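Side-chain contacts in myosin-I heavy chain (Dictyostelium discoideum, PDB 5EJR), which is an actin-based class VII myosin motor that acts in early phagocytosis and adhesion, represented here by the C-terminal MyTH4-FERM unit of its tail: residues A[2-5]-A[6-9]; A[154-157]-A[158-162]; A[180-184]-A[185-189]; A[327-330]-A[331-335]; A[468-471]-A[472-475]. All coordinates share one frame; numbering follows the deposited sequence.

Contact 1: residues A[2-5]-A[6-9]; sequences TDSQ and LAQW
Ser4 and Gln8 turn their side chains back on the chain at the start of helix 5-11, Ser4 OG accepting from Ala7 N while Gln8 NE2 donates to Asp3 O. Ser4 holds OG between its backbone N and carbonyl carbon (chi1 70°), which brings the oxygen to the first turn, where Ala7 N donates to it at 3.2 Å along a nearly straight line (165°). The methyl of Ala7 lies against the same oxygen, CB to OG 3.5 Å, and Asp3 flanks it with OD1 at 3.9 Å from Ala7 CB. Gln8 reaches the other way: its extended chain carries NE2 to Asp3 O at 2.9 Å, approaching from above the carbonyl plane. Gln5, bent at its second torsion, passes the end of Gln8 with the two amide planes 70° apart. Since OE1 of Gln5 faces OE1 of Gln8 at 3.5 Å, two acceptors meet and the pair is not bonded. With an alanine in place of Ser4, OG is gone and the amide of Ala7 would probably lose its side-chain acceptor. Leu6 and Trp9 lead away, packing on Leu144 of helix 142-159. Side-chain acceptance of a first-turn amide is the signature of a helix N-cap, here with Ser4 as the cap residue.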
loop_
_atom_site.group_PDB
_atom_site.type_symbol
_atom_site.label_atom_id
_atom_site.label_comp_id
_atom_site.label_asym_id
_atom_site.label_seq_id
_atom_site.Cartn_x
_atom_site.Cartn_y
_atom_site.Cartn_z
ATOM N N THR A 2 -11.904 4.342 -47.318
ATOM C CA THR A 2 -12.902 4.416 -46.243
ATOM C C THR A 2 -12.266 4.857 -44.921
ATOM O O THR A 2 -11.093 4.562 -44.674
ATOM C CB THR A 2 -13.651 3.077 -46.084
ATOM O OG1 THR A 2 -12.721 2.040 -45.757
ATOM C CG2 THR A 2 -14.465 2.698 -47.323
ATOM N N ASP A 3 -13.047 5.552 -44.068
ATOM C CA ASP A 3 -12.587 6.023 -42.759
ATOM C C ASP A 3 -12.317 4.844 -41.816
ATOM O O ASP A 3 -12.970 3.797 -41.937
ATOM C CB ASP A 3 -13.603 6.998 -42.134
ATOM C CG ASP A 3 -13.539 8.396 -42.713
ATOM O OD1 ASP A 3 -12.722 9.207 -42.221
ATOM O OD2 ASP A 3 -14.310 8.684 -43.654
ATOM N N SER A 4 -11.349 5.017 -40.883
ATOM C CA SER A 4 -10.967 3.998 -39.897
ATOM C C SER A 4 -12.117 3.693 -38.941
ATOM O O SER A 4 -13.079 4.461 -38.887
ATOM C CB SER A 4 -9.744 4.452 -39.107
ATOM O OG SER A 4 -10.051 5.525 -38.231
ATOM N N GLN A 5 -12.015 2.587 -38.175
ATOM C CA GLN A 5 -13.032 2.194 -37.193
ATOM C C GLN A 5 -13.183 3.273 -36.118
ATOM O O GLN A 5 -14.311 3.569 -35.725
ATOM C CB GLN A 5 -12.720 0.826 -36.574
ATOM C CG GLN A 5 -12.857 -0.338 -37.545
ATOM C CD GLN A 5 -14.246 -0.927 -37.559
ATOM O OE1 GLN A 5 -15.206 -0.329 -38.067
ATOM N NE2 GLN A 5 -14.372 -2.141 -37.040
ATOM N N LEU A 6 -12.055 3.907 -35.696
ATOM C CA LEU A 6 -12.064 4.991 -34.708
ATOM C C LEU A 6 -12.799 6.231 -35.242
ATOM O O LEU A 6 -13.616 6.798 -34.521
ATOM C CB LEU A 6 -10.638 5.345 -34.206
ATOM C CG LEU A 6 -10.501 6.574 -33.275
ATOM C CD1 LEU A 6 -11.122 6.326 -31.900
ATOM C CD2 LEU A 6 -9.065 6.991 -33.114
ATOM N N ALA A 7 -12.507 6.642 -36.496
ATOM C CA ALA A 7 -13.136 7.790 -37.160
ATOM C C ALA A 7 -14.637 7.564 -37.315
ATOM O O ALA A 7 -15.404 8.498 -37.094
ATOM C CB ALA A 7 -12.491 8.034 -38.521
ATOM N N GLN A 8 -15.056 6.317 -37.654
ATOM C CA GLN A 8 -16.467 5.926 -37.797
ATOM C C GLN A 8 -17.203 6.058 -36.464
ATOM O O GLN A 8 -18.350 6.513 -36.442
ATOM C CB GLN A 8 -16.596 4.498 -38.325
ATOM C CG GLN A 8 -16.334 4.365 -39.827
ATOM C CD GLN A 8 -16.318 2.926 -40.291
ATOM O OE1 GLN A 8 -17.034 2.055 -39.769
ATOM N NE2 GLN A 8 -15.515 2.648 -41.308
ATOM N N TRP A 9 -16.522 5.684 -35.347
ATOM C CA TRP A 9 -17.038 5.791 -33.983
ATOM C C TRP A 9 -17.161 7.276 -33.606
ATOM O O TRP A 9 -18.164 7.678 -33.031
ATOM C CB TRP A 9 -16.111 5.025 -33.001
ATOM C CG TRP A 9 -16.454 5.192 -31.543
ATOM C CD1 TRP A 9 -17.237 4.372 -30.783
ATOM C CD2 TRP A 9 -15.999 6.235 -30.671
ATOM N NE1 TRP A 9 -17.305 4.847 -29.492
ATOM C CE2 TRP A 9 -16.534 5.974 -29.390
ATOM C CE3 TRP A 9 -15.152 7.342 -30.838
ATOM C CZ2 TRP A 9 -16.267 6.793 -28.290
ATOM C CZ3 TRP A 9 -14.912 8.171 -29.757
ATOM C CH2 TRP A 9 -15.475 7.901 -28.501
#

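Contact 2: residues A[154-157]-A[158-162]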
loop_
_atom_site.group_PDB
_atom_site.type_symbol
_atom_site.label_atom_id
_atom_site.label_comp_id
_atom_site.label_asym_id
_atom_site.label_seq_id
_atom_site.Cartn_x
_atom_site.Cartn_y
_atom_site.Cartn_z
ATOM N N SER A 154 -3.024 -0.320 -35.934
ATOM C CA SER A 154 -2.616 0.394 -37.163
ATOM C C SER A 154 -1.380 1.264 -36.926
ATOM O O SER A 154 -0.490 1.335 -37.776
ATOM C CB SER A 154 -3.753 1.252 -37.703
ATOM O OG SER A 154 -4.745 0.441 -38.311
ATOM N N ARG A 155 -1.322 1.929 -35.770
ATOM C CA ARG A 155 -0.163 2.748 -35.425
ATOM C C ARG A 155 1.048 1.857 -35.173
ATOM O O ARG A 155 2.172 2.302 -35.380
ATOM C CB ARG A 155 -0.443 3.588 -34.176
ATOM C CG ARG A 155 -1.356 4.774 -34.430
ATOM C CD ARG A 155 -0.689 5.898 -35.219
ATOM N NE ARG A 155 0.480 6.490 -34.555
ATOM C CZ ARG A 155 0.419 7.436 -33.622
ATOM N NH1 ARG A 155 -0.756 7.863 -33.172
ATOM N NH2 ARG A 155 1.531 7.944 -33.112
ATOM N N ASN A 156 0.817 0.617 -34.694
ATOM C CA ASN A 156 1.888 -0.344 -34.407
ATOM C C ASN A 156 2.455 -0.807 -35.745
ATOM O O ASN A 156 3.668 -0.768 -35.929
ATOM C CB ASN A 156 1.373 -1.544 -33.572
ATOM C CG ASN A 156 2.462 -2.491 -33.109
ATOM O OD1 ASN A 156 3.129 -3.159 -33.897
ATOM N ND2 ASN A 156 2.639 -2.610 -31.811
ATOM N N ILE A 157 1.571 -1.194 -36.680
ATOM C CA ILE A 157 1.939 -1.656 -38.030
ATOM C C ILE A 157 2.712 -0.551 -38.774
ATOM O O ILE A 157 3.754 -0.837 -39.363
ATOM C CB ILE A 157 0.679 -2.203 -38.769
ATOM C CG1 ILE A 157 0.263 -3.571 -38.178
ATOM C CG2 ILE A 157 0.870 -2.302 -40.290
ATOM C CD1 ILE A 157 -1.234 -3.979 -38.417
ATOM N N ALA A 158 2.270 0.720 -38.648
ATOM C CA ALA A 158 2.940 1.866 -39.278
ATOM C C ALA A 158 4.299 2.232 -38.678
ATOM O O ALA A 158 5.115 2.839 -39.378
ATOM C CB ALA A 158 2.026 3.081 -39.283
ATOM N N ILE A 159 4.565 1.876 -37.411
ATOM C CA ILE A 159 5.836 2.270 -36.795
ATOM C C ILE A 159 6.770 1.068 -36.402
ATOM O O ILE A 159 7.919 1.301 -36.020
ATOM C CB ILE A 159 5.538 3.252 -35.632
ATOM C CG1 ILE A 159 6.541 4.417 -35.640
ATOM C CG2 ILE A 159 5.395 2.593 -34.245
ATOM C CD1 ILE A 159 6.233 5.504 -36.706
ATOM N N GLN A 160 6.309 -0.186 -36.597
ATOM C CA GLN A 160 7.019 -1.452 -36.327
ATOM C C GLN A 160 8.477 -1.421 -36.822
ATOM O O GLN A 160 9.404 -1.714 -36.056
ATOM C CB GLN A 160 6.289 -2.609 -37.059
ATOM C CG GLN A 160 5.750 -3.706 -36.159
ATOM C CD GLN A 160 4.708 -4.555 -36.853
ATOM O OE1 GLN A 160 3.530 -4.561 -36.482
ATOM N NE2 GLN A 160 5.111 -5.316 -37.858
ATOM N N SER A 161 8.665 -1.073 -38.112
ATOM C CA SER A 161 9.975 -1.062 -38.768
ATOM C C SER A 161 10.872 0.074 -38.357
ATOM O O SER A 161 12.065 -0.159 -38.188
ATOM C CB SER A 161 9.826 -1.091 -40.280
ATOM O OG SER A 161 9.130 -2.272 -40.638
ATOM N N SER A 162 10.332 1.289 -38.215
ATOM C CA SER A 162 11.157 2.441 -37.851
ATOM C C SER A 162 11.483 2.518 -36.363
ATOM O O SER A 162 12.627 2.804 -36.011
ATOM C CB SER A 162 10.538 3.744 -38.347
ATOM O OG SER A 162 9.223 3.934 -37.858
HETATM O O HOH W 1 6.658 -0.288 -39.923
#
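The amides of Asn156 and Gln160 meet with their planes 64° apart, so neither lies flat on the other. At Asn156 OD1 the contact includes carbon: Gln160 CG approaches to 3.5 Å. Asn156 comes to this place because its CG is anti to the backbone N (chi1 -173°), while its side chain touches Ile170 and Ala171 of helix 164-178. Ile157 runs beside Gln160, pointing the same way. The guanidinium of Arg155 turns elsewhere, NH2 donating to Thr115 O.

The backbone records the end of helix 142-159. Ala158 N still donates to Ser154 O at 3.0 Å in regular fashion. One residue on, Ile159 N binds Asn156 O at 3.2 Å, a three-residue step, and reaches Arg155 O only weakly. Asn156 O also takes a weak bond from Gln160 N at 2.8 Å. Beyond this, a water links Ile157 O and Ser161 N, donating to Ile157 O at 3.0 Å and accepting from Ser161 N at 2.8 Å. Shared carbonyls and weak angles are consistent with a loosening helix end, with one water bridge, held mainly by backbone polarity.

Contact 3: residues A[180-184]-A[185-189]; sequences HPIPS and YQQRK
Pro183 and Gln186 close a tight reversal, Gln186 N donating to Pro183 O at 2.9 Å with the donor well above the carbonyl plane. The torsions of Ser184 and Tyr185 are those of a type I beta turn. A second, overlapping turn follows, in which Gln187 N reaches Ser184 O only weakly at 3.4 Å. Before the reversal the chain is extended, with a cis peptide bond leading into Pro181.

Gln187 ties the two arms together. Its chain, extended beyond CG, sends NE2 to Ile182 O at 3.0 Å, with an N-H to acceptor angle of 138°. Nearby, the CG2 branch of Ile182 crosses Gln186 at about a right angle and touches its CB at 3.8 Å. Gln186 also runs alongside the Pro183 ring, OE1 lying 3.7 Å from CD of that proline. The Tyr185 ring folds over this corner: Gln186 CG sits above one face, over the ring centre, while Pro183 CB meets the edge at 3.9 Å from CD1. Its chi1 of 93° is displaced from a staggered value, and this swings the ring toward proline and glutamine alike.

Further on, Lys189 NZ curls back to Gln187 O at 2.8 Å. Arg188 leaves the turn for salt bridges with Glu196 and Asp276, the latter on helix 274-283, so this loop of the MyTH4 part meets the FERM part. The chemistry implies a surface corner whose shape is set by backbone carbonyls, glutamine amide and proline packing, with the salt bridges made by Arg188 just beyond it.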
loop_
_atom_site.group_PDB
_atom_site.type_symbol
_atom_site.label_atom_id
_atom_site.label_comp_id
_atom_site.label_asym_id
_atom_site.label_seq_id
_atom_site.Cartn_x
_atom_site.Cartn_y
_atom_site.Cartn_z
ATOM N N HIS A 180 -9.190 -6.889 -20.496
ATOM C CA HIS A 180 -10.502 -6.514 -19.961
ATOM C C HIS A 180 -11.617 -7.509 -20.337
ATOM O O HIS A 180 -11.577 -8.069 -21.437
ATOM C CB HIS A 180 -10.870 -5.081 -20.354
ATOM C CG HIS A 180 -10.046 -4.054 -19.652
ATOM N ND1 HIS A 180 -10.363 -3.630 -18.382
ATOM C CD2 HIS A 180 -8.948 -3.386 -20.075
ATOM C CE1 HIS A 180 -9.442 -2.738 -18.062
ATOM N NE2 HIS A 180 -8.572 -2.555 -19.049
ATOM N N PRO A 181 -12.582 -7.811 -19.431
ATOM C CA PRO A 181 -12.782 -7.244 -18.081
ATOM C C PRO A 181 -11.848 -7.786 -16.994
ATOM O O PRO A 181 -11.678 -9.002 -16.860
ATOM C CB PRO A 181 -14.259 -7.551 -17.796
ATOM C CG PRO A 181 -14.523 -8.831 -18.541
ATOM C CD PRO A 181 -13.645 -8.780 -19.776
ATOM N N ILE A 182 -11.239 -6.862 -16.218
ATOM C CA ILE A 182 -10.343 -7.175 -15.102
ATOM C C ILE A 182 -11.214 -7.589 -13.891
ATOM O O ILE A 182 -12.172 -6.869 -13.582
ATOM C CB ILE A 182 -9.417 -5.956 -14.770
ATOM C CG1 ILE A 182 -8.472 -5.616 -15.953
ATOM C CG2 ILE A 182 -8.613 -6.177 -13.469
ATOM C CD1 ILE A 182 -7.711 -4.269 -15.822
ATOM N N PRO A 183 -10.904 -8.714 -13.188
ATOM C CA PRO A 183 -11.703 -9.088 -12.002
ATOM C C PRO A 183 -11.632 -8.037 -10.894
ATOM O O PRO A 183 -10.617 -7.346 -10.760
ATOM C CB PRO A 183 -11.066 -10.402 -11.539
ATOM C CG PRO A 183 -10.271 -10.887 -12.697
ATOM C CD PRO A 183 -9.801 -9.670 -13.410
ATOM N N SER A 184 -12.725 -7.915 -10.113
ATOM C CA SER A 184 -12.903 -6.964 -9.007
ATOM C C SER A 184 -11.728 -6.904 -8.023
ATOM O O SER A 184 -11.334 -5.809 -7.622
ATOM C CB SER A 184 -14.202 -7.260 -8.261
ATOM O OG SER A 184 -14.417 -6.359 -7.186
ATOM N N TYR A 185 -11.176 -8.070 -7.643
ATOM C CA TYR A 185 -10.060 -8.181 -6.698
ATOM C C TYR A 185 -8.724 -7.694 -7.286
ATOM O O TYR A 185 -7.751 -7.555 -6.544
ATOM C CB TYR A 185 -9.962 -9.622 -6.138
ATOM C CG TYR A 185 -9.038 -10.567 -6.882
ATOM C CD1 TYR A 185 -9.403 -11.111 -8.110
ATOM C CD2 TYR A 185 -7.826 -10.966 -6.326
ATOM C CE1 TYR A 185 -8.566 -12.000 -8.786
ATOM C CE2 TYR A 185 -6.980 -11.853 -6.993
ATOM C CZ TYR A 185 -7.357 -12.373 -8.220
ATOM O OH TYR A 185 -6.520 -13.251 -8.869
ATOM N N GLN A 186 -8.675 -7.480 -8.622
ATOM C CA GLN A 186 -7.489 -7.009 -9.329
ATOM C C GLN A 186 -7.614 -5.568 -9.832
ATOM O O GLN A 186 -6.626 -5.009 -10.292
ATOM C CB GLN A 186 -7.078 -7.969 -10.454
ATOM C CG GLN A 186 -6.236 -9.132 -9.938
ATOM C CD GLN A 186 -5.802 -10.111 -11.002
ATOM O OE1 GLN A 186 -6.523 -10.405 -11.965
ATOM N NE2 GLN A 186 -4.632 -10.696 -10.804
ATOM N N GLN A 187 -8.793 -4.948 -9.701
ATOM C CA GLN A 187 -9.002 -3.574 -10.154
ATOM C C GLN A 187 -8.234 -2.569 -9.308
ATOM O O GLN A 187 -8.525 -2.427 -8.122
ATOM C CB GLN A 187 -10.496 -3.235 -10.262
ATOM C CG GLN A 187 -11.185 -3.967 -11.422
ATOM C CD GLN A 187 -12.686 -3.792 -11.479
ATOM O OE1 GLN A 187 -13.315 -3.171 -10.614
ATOM N NE2 GLN A 187 -13.297 -4.355 -12.510
ATOM N N ARG A 188 -7.200 -1.927 -9.906
ATOM C CA ARG A 188 -6.326 -0.926 -9.269
ATOM C C ARG A 188 -7.125 0.306 -8.839
ATOM O O ARG A 188 -8.072 0.676 -9.527
ATOM C CB ARG A 188 -5.176 -0.514 -10.215
ATOM C CG ARG A 188 -4.063 -1.562 -10.376
ATOM C CD ARG A 188 -3.021 -1.554 -9.254
ATOM N NE ARG A 188 -2.401 -0.243 -9.080
ATOM C CZ ARG A 188 -1.331 0.178 -9.745
ATOM N NH1 ARG A 188 -0.711 -0.629 -10.602
ATOM N NH2 ARG A 188 -0.862 1.402 -9.547
ATOM N N LYS A 189 -6.750 0.928 -7.696
ATOM C CA LYS A 189 -7.463 2.073 -7.117
ATOM C C LYS A 189 -6.719 3.384 -7.293
ATOM O O LYS A 189 -7.283 4.447 -7.036
ATOM C CB LYS A 189 -7.717 1.842 -5.604
ATOM C CG LYS A 189 -8.394 0.526 -5.231
ATOM C CD LYS A 189 -9.897 0.568 -5.431
ATOM C CE LYS A 189 -10.570 -0.744 -5.097
ATOM N NZ LYS A 189 -10.431 -1.746 -6.185
#

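Contact 4: residues A[327-330]-A[331-335]. With EDO (1,2-ethanediol), chain H.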
loop_
_atom_site.group_PDB
_atom_site.type_symbol
_atom_site.label_atom_id
_atom_site.label_comp_id
_atom_site.label_asym_id
_atom_site.label_seq_id
_atom_site.Cartn_x
_atom_site.Cartn_y
_atom_site.Cartn_z
ATOM N N ILE A 327 9.872 -9.035 19.653
ATOM C CA ILE A 327 9.427 -8.769 21.033
ATOM C C ILE A 327 10.527 -7.992 21.781
ATOM O O ILE A 327 10.213 -7.099 22.563
ATOM C CB ILE A 327 9.060 -10.096 21.740
ATOM C CG1 ILE A 327 7.862 -10.768 20.987
ATOM C CG2 ILE A 327 8.703 -9.847 23.230
ATOM C CD1 ILE A 327 7.802 -12.292 21.219
ATOM N N ARG A 328 11.799 -8.349 21.540
ATOM C CA ARG A 328 12.952 -7.680 22.160
ATOM C C ARG A 328 12.978 -6.211 21.732
ATOM O O ARG A 328 13.188 -5.349 22.573
ATOM C CB ARG A 328 14.288 -8.349 21.784
ATOM C CG ARG A 328 15.404 -7.970 22.793
ATOM C CD ARG A 328 16.776 -8.233 22.187
ATOM N NE ARG A 328 17.868 -8.078 23.158
ATOM C CZ ARG A 328 18.500 -6.924 23.399
ATOM N NH1 ARG A 328 18.129 -5.813 22.780
ATOM N NH2 ARG A 328 19.502 -6.877 24.274
ATOM N N ASP A 329 12.725 -5.935 20.442
ATOM C CA ASP A 329 12.692 -4.573 19.888
ATOM C C ASP A 329 11.587 -3.736 20.507
ATOM O O ASP A 329 11.811 -2.561 20.861
ATOM C CB ASP A 329 12.597 -4.611 18.360
ATOM C CG ASP A 329 12.501 -3.232 17.748
ATOM O OD1 ASP A 329 13.552 -2.577 17.602
ATOM O OD2 ASP A 329 11.367 -2.795 17.449
ATOM N N GLU A 330 10.385 -4.346 20.682
ATOM C CA GLU A 330 9.237 -3.674 21.310
ATOM C C GLU A 330 9.553 -3.367 22.774
ATOM O O GLU A 330 9.189 -2.285 23.281
ATOM C CB GLU A 330 7.981 -4.570 21.215
ATOM C CG GLU A 330 7.454 -4.631 19.793
ATOM C CD GLU A 330 6.461 -5.753 19.548
ATOM O OE1 GLU A 330 5.685 -5.651 18.576
ATOM O OE2 GLU A 330 6.479 -6.753 20.300
ATOM N N TRP A 331 10.207 -4.332 23.461
ATOM C CA TRP A 331 10.660 -4.137 24.836
ATOM C C TRP A 331 11.650 -2.948 24.852
ATOM O O TRP A 331 11.520 -2.076 25.713
ATOM C CB TRP A 331 11.386 -5.379 25.350
ATOM C CG TRP A 331 12.183 -5.175 26.615
ATOM C CD1 TRP A 331 13.544 -5.133 26.731
ATOM C CD2 TRP A 331 11.659 -4.937 27.925
ATOM N NE1 TRP A 331 13.900 -4.891 28.040
ATOM C CE2 TRP A 331 12.759 -4.744 28.792
ATOM C CE3 TRP A 331 10.353 -4.829 28.448
ATOM C CZ2 TRP A 331 12.598 -4.540 30.175
ATOM C CZ3 TRP A 331 10.193 -4.623 29.816
ATOM C CH2 TRP A 331 11.310 -4.426 30.654
ATOM N N MET A 332 12.616 -2.921 23.921
ATOM C CA MET A 332 13.628 -1.837 23.897
ATOM C C MET A 332 13.064 -0.454 23.517
ATOM O O MET A 332 13.678 0.554 23.860
ATOM C CB MET A 332 14.837 -2.187 23.030
ATOM C CG MET A 332 15.757 -3.204 23.685
ATOM S SD MET A 332 16.230 -2.923 25.425
ATOM C CE MET A 332 17.336 -1.456 25.291
ATOM N N LYS A 333 11.903 -0.419 22.835
ATOM C CA LYS A 333 11.177 0.803 22.460
ATOM C C LYS A 333 10.187 1.233 23.546
ATOM O O LYS A 333 9.460 2.208 23.364
ATOM C CB LYS A 333 10.447 0.618 21.133
ATOM C CG LYS A 333 11.329 0.782 19.917
ATOM C CD LYS A 333 10.584 0.218 18.706
ATOM C CE LYS A 333 11.292 0.512 17.403
ATOM N NZ LYS A 333 12.716 0.076 17.450
ATOM N N GLY A 334 10.166 0.527 24.665
ATOM C CA GLY A 334 9.314 0.873 25.799
ATOM C C GLY A 334 7.843 0.543 25.615
ATOM O O GLY A 334 7.004 1.081 26.335
ATOM N N LEU A 335 7.504 -0.384 24.700
ATOM C CA LEU A 335 6.091 -0.750 24.495
ATOM C C LEU A 335 5.477 -1.594 25.624
ATOM O O LEU A 335 4.263 -1.571 25.798
ATOM C CB LEU A 335 5.902 -1.416 23.134
ATOM C CG LEU A 335 6.391 -0.561 21.940
ATOM C CD1 LEU A 335 6.153 -1.266 20.633
ATOM C CD2 LEU A 335 5.721 0.845 21.906
HETATM C C1 EDO H . 3.682 -9.059 20.748
HETATM O O1 EDO H . 2.653 -8.113 20.553
HETATM C C2 EDO H . 4.627 -9.317 19.533
HETATM O O2 EDO H . 4.843 -8.217 18.668
#
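Asp329 and Lys333 form the salt bridge of this helix end. Lys333 NZ lies 2.8 Å from Asp329 OD1, on the syn side and 19° out of the carboxylate plane, while its bond to OD2 at 3.2 Å is weak. The lysine chain bends only at its last torsion (chi4 53°), which brings NZ to the carboxylate, near its plane; the CG of that aspartate is anti to the backbone N. One residue earlier along the helix, Arg328 and Met332 run side by side, with NH1 of Arg328 3.6 Å from CG of Met332. On another side Glu330 crosses Leu335, and its CG meets CD1 of the leucine at 3.7 Å.

The backbone places these partners. Trp331, Met332 and Lys333 donate to the carbonyls four residues before them, and the chain then turns at Gly334, whose phi is positive. Leu335 N reaches back to Glu330 O at 2.9 Å, and Gly334 N binds Trp331 O at 3.1 Å inside the same loop.

Farther out, Arg328 NH2 donates to Gln371 O and Trp331 NE1 to Val372 O, while Ile327 packs on helix 402-416. Glu330 OE1 forms a salt bridge with Arg295, and OE2 a hydrogen bond with the Tyr336 hydroxyl. A 1,2-ethanediol, probably from the crystallisation liquor, puts O2 2.7 Å from Glu330 OE1. The two backward bonds and Gly334 in a left-handed helical conformation make a Schellman motif, with the carbon contact of Glu330 and Leu335 lying across it, and so end helix 317-332 in what is probably the helical F2 lobe of the FERM domain.

Contact 5: residues A[468-471]-A[472-475]; sequences AFTD and DTFC
A beta hairpin joins strands 466-469 and 473-477, and Phe469 and Phe474 are paired across it as a non-hydrogen-bonded antiparallel pair. Their rings lie side by side, planes 20° apart but slid so that they barely overlap, with centroids 5.2 Å apart. Phe469 CE1 presses closely on Phe474 CD1 at 3.2 Å. The two rings converge from unlike torsions: Phe469 keeps CG anti to its carbonyl carbon (chi1 -60°), Phe474 anti to the backbone N (167°). Helix 494-505 covers this side, Ile497 touching both rings. A leucine in place of Phe469 has no ring to lie beside Phe474, and would probably leave part of that ring and of Ile497 without a packing partner.

On the other face Ala468 CB meets Cys475 CB at 4.2 Å. Those two residues exchange backbone bonds, Ala468 N to Cys475 O and Cys475 N to Ala468 O, both 2.8 Å. Nearer the turn, Thr470 N donates to Thr473 O at 3.0 Å. The threonine hydroxyls are bonded to each other at 2.8 Å between OG1 of Thr470 and OG1 of Thr473. Thr470 OG1 also accepts from Asp472 N at 3.3 Å, an ST turn within the reversal at Asp471 and Asp472. Such a hairpin packed beneath a C-terminal helix is consistent with the PH/PTB-like F3 lobe of a FERM domain.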
loop_
_atom_site.group_PDB
_atom_site.type_symbol
_atom_site.label_atom_id
_atom_site.label_comp_id
_atom_site.label_asym_id
_atom_site.label_seq_id
_atom_site.Cartn_x
_atom_site.Cartn_y
_atom_site.Cartn_z
ATOM N N ALA A 468 -19.501 -5.511 10.776
ATOM C CA ALA A 468 -19.848 -4.683 9.624
ATOM C C ALA A 468 -18.885 -3.534 9.532
ATOM O O ALA A 468 -18.320 -3.110 10.549
ATOM C CB ALA A 468 -21.267 -4.151 9.753
ATOM N N PHE A 469 -18.724 -3.012 8.309
ATOM C CA PHE A 469 -17.818 -1.914 8.015
ATOM C C PHE A 469 -18.455 -0.826 7.171
ATOM O O PHE A 469 -19.319 -1.094 6.331
ATOM C CB PHE A 469 -16.585 -2.479 7.265
ATOM C CG PHE A 469 -15.789 -3.517 8.024
ATOM C CD1 PHE A 469 -14.771 -3.137 8.896
ATOM C CD2 PHE A 469 -16.054 -4.880 7.866
ATOM C CE1 PHE A 469 -14.027 -4.102 9.586
ATOM C CE2 PHE A 469 -15.336 -5.836 8.589
ATOM C CZ PHE A 469 -14.352 -5.438 9.467
ATOM N N THR A 470 -18.008 0.413 7.390
ATOM C CA THR A 470 -18.358 1.575 6.567
ATOM C C THR A 470 -17.014 2.212 6.216
ATOM O O THR A 470 -15.988 1.757 6.731
ATOM C CB THR A 470 -19.346 2.594 7.204
ATOM O OG1 THR A 470 -18.660 3.464 8.098
ATOM C CG2 THR A 470 -20.581 1.957 7.862
ATOM N N ASP A 471 -16.997 3.238 5.340
ATOM C CA ASP A 471 -15.736 3.925 5.009
ATOM C C ASP A 471 -15.072 4.617 6.229
ATOM O O ASP A 471 -13.879 4.874 6.186
ATOM C CB ASP A 471 -15.885 4.900 3.822
ATOM C CG ASP A 471 -17.166 5.728 3.766
ATOM O OD1 ASP A 471 -17.944 5.705 4.756
ATOM O OD2 ASP A 471 -17.396 6.387 2.728
ATOM N N ASP A 472 -15.809 4.840 7.321
ATOM C CA ASP A 472 -15.244 5.468 8.513
ATOM C C ASP A 472 -15.575 4.729 9.841
ATOM O O ASP A 472 -15.318 5.281 10.926
ATOM C CB ASP A 472 -15.653 6.964 8.573
ATOM C CG ASP A 472 -17.138 7.233 8.747
ATOM O OD1 ASP A 472 -17.931 6.258 8.738
ATOM O OD2 ASP A 472 -17.512 8.420 8.890
ATOM N N THR A 473 -16.152 3.500 9.777
ATOM C CA THR A 473 -16.452 2.774 11.021
ATOM C C THR A 473 -16.219 1.279 10.945
ATOM O O THR A 473 -16.278 0.682 9.874
ATOM C CB THR A 473 -17.901 2.990 11.538
ATOM O OG1 THR A 473 -18.818 2.368 10.639
ATOM C CG2 THR A 473 -18.277 4.460 11.788
ATOM N N PHE A 474 -16.021 0.675 12.121
ATOM C CA PHE A 474 -15.979 -0.763 12.341
ATOM C C PHE A 474 -17.094 -1.044 13.353
ATOM O O PHE A 474 -17.231 -0.326 14.339
ATOM C CB PHE A 474 -14.586 -1.240 12.803
ATOM C CG PHE A 474 -14.494 -2.641 13.361
ATOM C CD1 PHE A 474 -15.000 -3.725 12.658
ATOM C CD2 PHE A 474 -13.867 -2.880 14.576
ATOM C CE1 PHE A 474 -14.897 -5.023 13.169
ATOM C CE2 PHE A 474 -13.770 -4.174 15.085
ATOM C CZ PHE A 474 -14.266 -5.238 14.372
ATOM N N CYS A 475 -17.916 -2.064 13.084
ATOM C CA CYS A 475 -19.056 -2.416 13.924
ATOM C C CYS A 475 -19.069 -3.904 14.289
ATOM O O CYS A 475 -18.890 -4.735 13.405
ATOM C CB CYS A 475 -20.355 -2.005 13.231
ATOM S SG CYS A 475 -21.850 -2.469 14.133
#

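Contacts 1 and 4 are partly buried, each tying a helix end to its surroundings, whereas contacts 2, 3 and 5 lie at the surface. Contacts 1, 2 and 4 sit at helix termini with different solutions: a serine cap at the start of one helix, an end with weak bonds and a water bridge in the second, a Schellman turn with a salt bridge in the third. Contacts 1 and 2 both involve helix 142-159, the first by packing on it. Contact 3, in the loop after helix 164-178, relies on carbonyl and glutamine amide bonds and proline packing; contact 5 uses strand bonds, threonine hydroxyls and a phenylalanine pair. Contacts 1 and 4, about 67 Å apart at their centres, mark how elongated the chain is.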